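Long-range contact in RAP1B (Serratia marcescens, PDB 4AX2), which probably acts as an immunity (self-resistance) protein that protects its producer against a cognate amidase toxin of the type VI secretion system: residues Q35-L46 and C111-D121. Numbering follows the deposited sequence. Where two conformers were deposited one is given.
Sequences QVVKELALSRCL and CLRLYHSPELD. With EDO (1,2-ethanediol), chain F; EDO (1,2-ethanediol), chain G.
Tyr115 reaches across to helix 33-49 as a knob among Gln35, Lys38, Glu39 and Leu42, its ring carried there by a first torsion that sets CG anti to the backbone N. Leu42 CD2 lies over one face of the Tyr115 ring, 3.8 Å from its centroid and 13° off the normal, which meets the geometry of a CH-pi contact. At the ring's far end, Tyr115 OH donates to the syn lone pair of Glu39 OE2 at 2.7 Å, the carboxylate steeply inclined to the ring. Glu39 OE2 also accepts from Gln35 NE2 at 2.7 Å, nearly along its C-O axis, and is thus gripped by two donors; Glu39 OE1 is hydrogen-bonded to His116 NE2 of the second subunit. Lys38, bent at chi2 and chi3, lays CG and CD against Leu120, and in the conformer given its NZ donates a hydrogen bond to Tyr115 O at 3.1 Å, in the carbonyl plane. Toward the other end the Cys45-Cys111 disulfide (chi3 -83°) ties the helices covalently, with Leu114 CD2 3.8 Å from Cys45 CB. Further out, Ser117, at the N-cap of helix 118-126, accepts from Leu120 N through OG at 3.1 Å, which probably helps place Leu120 against Ala41 CB. With the axes of segments 35-46 and 111-116 approaching to 9.2 Å at 164°, this is a disulfide-linked antiparallel helix pair in the core of an all-helical fold of the T6SS amidase immunity family, and its Glu39 edge continues into the dimer interface.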
loop_
_atom_site.group_PDB
_atom_site.type_symbol
_atom_site.label_atom_id
_atom_site.label_comp_id
_atom_site.label_asym_id
_atom_site.label_seq_id
_atom_site.Cartn_x
_atom_site.Cartn_y
_atom_site.Cartn_z
ATOM N N GLN A 35 -3.911 6.729 10.262
ATOM C CA GLN A 35 -3.761 5.696 9.242
ATOM C C GLN A 35 -4.519 5.994 7.955
ATOM O O GLN A 35 -4.015 5.731 6.869
ATOM C CB GLN A 35 -4.158 4.324 9.786
ATOM C CG GLN A 35 -3.844 3.183 8.827
ATOM C CD GLN A 35 -2.346 2.983 8.586
ATOM O OE1 GLN A 35 -1.557 2.963 9.526
ATOM N NE2 GLN A 35 -1.957 2.828 7.316
ATOM N N VAL A 36 -5.724 6.561 8.065
ATOM C CA VAL A 36 -6.489 6.932 6.872
ATOM C C VAL A 36 -5.732 7.918 6.003
ATOM O O VAL A 36 -5.762 7.817 4.778
ATOM C CB VAL A 36 -7.864 7.518 7.215
ATOM C CG1 VAL A 36 -8.648 7.827 5.934
ATOM C CG2 VAL A 36 -8.628 6.560 8.127
ATOM N N VAL A 37 -5.042 8.864 6.630
ATOM C CA VAL A 37 -4.220 9.818 5.908
ATOM C C VAL A 37 -3.143 9.069 5.117
ATOM O O VAL A 37 -2.856 9.426 3.976
ATOM C CB VAL A 37 -3.566 10.829 6.855
ATOM C CG1 VAL A 37 -2.595 11.711 6.082
ATOM C CG2 VAL A 37 -4.633 11.667 7.584
ATOM N N LYS A 38 -2.540 8.062 5.735
ATOM C CA LYS A 38 -1.490 7.261 5.041
ATOM C C LYS A 38 -2.063 6.500 3.851
ATOM O O LYS A 38 -1.417 6.402 2.824
ATOM C CB LYS A 38 -0.758 6.319 5.989
ATOM C CG LYS A 38 -0.051 7.043 7.124
ATOM C CD LYS A 38 1.244 6.368 7.558
ATOM C CE LYS A 38 1.044 4.979 8.167
ATOM N NZ LYS A 38 2.337 4.233 8.418
ATOM N N GLU A 39 -3.292 5.984 3.986
ATOM C CA GLU A 39 -3.958 5.316 2.869
ATOM C C GLU A 39 -4.159 6.296 1.720
ATOM O O GLU A 39 -3.987 5.935 0.549
ATOM C CB GLU A 39 -5.323 4.749 3.257
ATOM C CG GLU A 39 -5.332 3.839 4.474
ATOM C CD GLU A 39 -4.452 2.618 4.323
ATOM O OE1 GLU A 39 -4.851 1.720 3.552
ATOM O OE2 GLU A 39 -3.428 2.532 5.027
ATOM N N LEU A 40 -4.555 7.528 2.048
ATOM C CA LEU A 40 -4.733 8.548 1.018
ATOM C C LEU A 40 -3.392 8.816 0.327
ATOM O O LEU A 40 -3.305 8.836 -0.910
ATOM C CB LEU A 40 -5.282 9.848 1.630
ATOM C CG LEU A 40 -5.510 11.043 0.703
ATOM C CD1 LEU A 40 -6.545 11.978 1.320
ATOM C CD2 LEU A 40 -4.217 11.811 0.419
ATOM N N ALA A 41 -2.354 9.005 1.138
ATOM C CA ALA A 41 -1.022 9.309 0.613
ATOM C C ALA A 41 -0.489 8.203 -0.297
ATOM O O ALA A 41 0.017 8.487 -1.376
ATOM C CB ALA A 41 -0.036 9.590 1.751
ATOM N N LEU A 42 -0.609 6.958 0.140
ATOM C CA LEU A 42 -0.189 5.803 -0.674
ATOM C C LEU A 42 -0.965 5.753 -2.000
ATOM O O LEU A 42 -0.374 5.636 -3.077
ATOM C CB LEU A 42 -0.406 4.520 0.141
ATOM C CG LEU A 42 -0.132 3.192 -0.586
ATOM C CD1 LEU A 42 1.256 3.165 -1.229
ATOM C CD2 LEU A 42 -0.302 2.028 0.368
ATOM N N SER A 43 -2.292 5.847 -1.918
ATOM C CA SER A 43 -3.132 5.754 -3.108
ATOM C C SER A 43 -2.791 6.854 -4.111
ATOM O O SER A 43 -2.684 6.606 -5.304
ATOM C CB SER A 43 -4.628 5.821 -2.737
ATOM O OG SER A 43 -4.999 4.777 -1.856
ATOM N N ARG A 44 -2.612 8.073 -3.627
ATOM C CA ARG A 44 -2.250 9.177 -4.520
ATOM C C ARG A 44 -0.838 9.047 -5.086
ATOM O O ARG A 44 -0.605 9.356 -6.235
ATOM C CB ARG A 44 -2.444 10.523 -3.819
ATOM C CG ARG A 44 -2.216 11.697 -4.761
ATOM C CD ARG A 44 -2.603 13.013 -4.144
ATOM N NE ARG A 44 -4.028 13.089 -3.854
ATOM C CZ ARG A 44 -4.559 13.892 -2.939
ATOM N NH1 ARG A 44 -3.788 14.710 -2.211
ATOM N NH2 ARG A 44 -5.873 13.903 -2.773
ATOM N N CYS A 45 0.101 8.535 -4.296
ATOM C CA CYS A 45 1.440 8.259 -4.803
ATOM C C CYS A 45 1.330 7.277 -5.971
ATOM O O CYS A 45 1.913 7.494 -7.040
ATOM C CB CYS A 45 2.321 7.694 -3.682
ATOM S SG CYS A 45 4.050 7.463 -4.108
ATOM N N LEU A 46 0.545 6.219 -5.779
ATOM C CA LEU A 46 0.359 5.212 -6.820
ATOM C C LEU A 46 -0.282 5.820 -8.072
ATOM O O LEU A 46 0.134 5.512 -9.176
ATOM C CB LEU A 46 -0.479 4.046 -6.295
ATOM C CG LEU A 46 0.192 3.225 -5.192
ATOM C CD1 LEU A 46 -0.786 2.224 -4.549
ATOM C CD2 LEU A 46 1.405 2.501 -5.769
ATOM N N CYS A 111 6.646 4.497 -3.382
ATOM C CA CYS A 111 5.377 4.721 -2.700
ATOM C C CYS A 111 5.250 3.935 -1.374
ATOM O O CYS A 111 4.762 4.475 -0.362
ATOM C CB CYS A 111 4.212 4.448 -3.672
ATOM S SG CYS A 111 4.140 5.651 -5.047
ATOM N N LEU A 112 5.724 2.687 -1.360
ATOM C CA LEU A 112 5.755 1.915 -0.123
ATOM C C LEU A 112 6.707 2.561 0.907
ATOM O O LEU A 112 6.399 2.607 2.101
ATOM C CB LEU A 112 6.128 0.464 -0.408
ATOM C CG LEU A 112 5.145 -0.323 -1.263
ATOM C CD1 LEU A 112 5.742 -1.706 -1.530
ATOM C CD2 LEU A 112 3.797 -0.455 -0.542
ATOM N N ARG A 113 7.838 3.095 0.444
ATOM C CA ARG A 113 8.800 3.750 1.353
ATOM C C ARG A 113 8.142 4.964 1.993
ATOM O O ARG A 113 8.216 5.177 3.200
ATOM C CB ARG A 113 10.077 4.157 0.612
ATOM C CG ARG A 113 11.189 4.623 1.535
ATOM C CD ARG A 113 12.469 5.013 0.777
ATOM N NE ARG A 113 12.975 3.927 -0.063
ATOM C CZ ARG A 113 12.901 3.868 -1.396
ATOM N NH1 ARG A 113 12.368 4.844 -2.098
ATOM N NH2 ARG A 113 13.368 2.793 -2.039
ATOM N N LEU A 114 7.509 5.777 1.163
ATOM C CA LEU A 114 6.672 6.888 1.644
ATOM C C LEU A 114 5.685 6.430 2.704
ATOM O O LEU A 114 5.620 6.996 3.794
ATOM C CB LEU A 114 5.880 7.486 0.483
ATOM C CG LEU A 114 4.736 8.451 0.874
ATOM C CD1 LEU A 114 5.328 9.729 1.435
ATOM C CD2 LEU A 114 3.863 8.753 -0.323
ATOM N N TYR A 115 4.916 5.402 2.369
ATOM C CA TYR A 115 3.825 4.921 3.218
ATOM C C TYR A 115 4.311 4.534 4.608
ATOM O O TYR A 115 3.590 4.717 5.569
ATOM C CB TYR A 115 3.147 3.733 2.529
ATOM C CG TYR A 115 2.020 3.080 3.272
ATOM C CD1 TYR A 115 0.812 3.737 3.482
ATOM C CD2 TYR A 115 2.137 1.768 3.711
ATOM C CE1 TYR A 115 -0.239 3.121 4.124
ATOM C CE2 TYR A 115 1.099 1.142 4.355
ATOM C CZ TYR A 115 -0.093 1.827 4.566
ATOM O OH TYR A 115 -1.122 1.189 5.209
ATOM N N HIS A 116 5.503 3.952 4.697
ATOM C CA HIS A 116 6.091 3.559 5.996
ATOM C C HIS A 116 7.012 4.586 6.637
ATOM O O HIS A 116 7.594 4.324 7.705
ATOM C CB HIS A 116 6.834 2.233 5.828
ATOM C CG HIS A 116 5.940 1.086 5.391
ATOM N ND1 HIS A 116 4.993 0.560 6.191
ATOM C CD2 HIS A 116 5.876 0.379 4.185
ATOM C CE1 HIS A 116 4.350 -0.440 5.532
ATOM N NE2 HIS A 116 4.899 -0.549 4.311
ATOM N N SER A 117 7.184 5.750 6.013
ATOM C CA SER A 117 8.164 6.727 6.480
ATOM C C SER A 117 7.777 7.371 7.795
ATOM O O SER A 117 6.598 7.637 8.060
ATOM C CB SER A 117 8.443 7.823 5.424
ATOM O OG SER A 117 7.295 8.623 5.185
ATOM N N PRO A 118 8.787 7.653 8.635
ATOM C CA PRO A 118 8.521 8.435 9.832
ATOM C C PRO A 118 7.911 9.804 9.482
ATOM O O PRO A 118 7.094 10.318 10.223
ATOM C CB PRO A 118 9.914 8.623 10.466
ATOM C CG PRO A 118 10.821 7.648 9.802
ATOM C CD PRO A 118 10.182 7.174 8.538
ATOM N N GLU A 119 8.328 10.381 8.363
ATOM C CA GLU A 119 7.862 11.701 7.931
ATOM C C GLU A 119 6.346 11.712 7.680
ATOM O O GLU A 119 5.613 12.613 8.127
ATOM C CB GLU A 119 8.604 12.120 6.653
ATOM C CG GLU A 119 10.065 12.518 6.863
ATOM C CD GLU A 119 11.072 11.370 6.782
ATOM O OE1 GLU A 119 10.700 10.163 6.855
ATOM O OE2 GLU A 119 12.291 11.687 6.653
ATOM N N LEU A 120 5.870 10.701 6.957
ATOM C CA LEU A 120 4.438 10.575 6.727
ATOM C C LEU A 120 3.735 10.251 8.047
ATOM O O LEU A 120 2.648 10.768 8.302
ATOM C CB LEU A 120 4.113 9.526 5.652
ATOM C CG LEU A 120 2.609 9.307 5.398
ATOM C CD1 LEU A 120 1.912 10.602 4.933
ATOM C CD2 LEU A 120 2.418 8.173 4.390
ATOM N N ASP A 121 4.337 9.408 8.888
ATOM C CA ASP A 121 3.692 9.083 10.159
ATOM C C ASP A 121 3.467 10.362 10.999
ATOM O O ASP A 121 2.380 10.578 11.544
ATOM C CB ASP A 121 4.464 8.045 10.959
ATOM C CG ASP A 121 3.737 7.649 12.232
ATOM O OD1 ASP A 121 2.614 7.105 12.162
ATOM O OD2 ASP A 121 4.296 7.891 13.304
HETATM C C1 EDO F . 2.984 -0.241 9.568
HETATM O O1 EDO F . 2.803 -0.757 8.254
HETATM C C2 EDO F . 3.085 1.273 9.473
HETATM O O2 EDO F . 4.179 1.632 8.625
HETATM C C1 EDO G . 12.486 7.257 4.221
HETATM O O1 EDO G . 12.282 8.577 4.689
HETATM C C2 EDO G . 11.896 6.305 5.212
HETATM O O2 EDO G . 12.467 5.026 5.000
#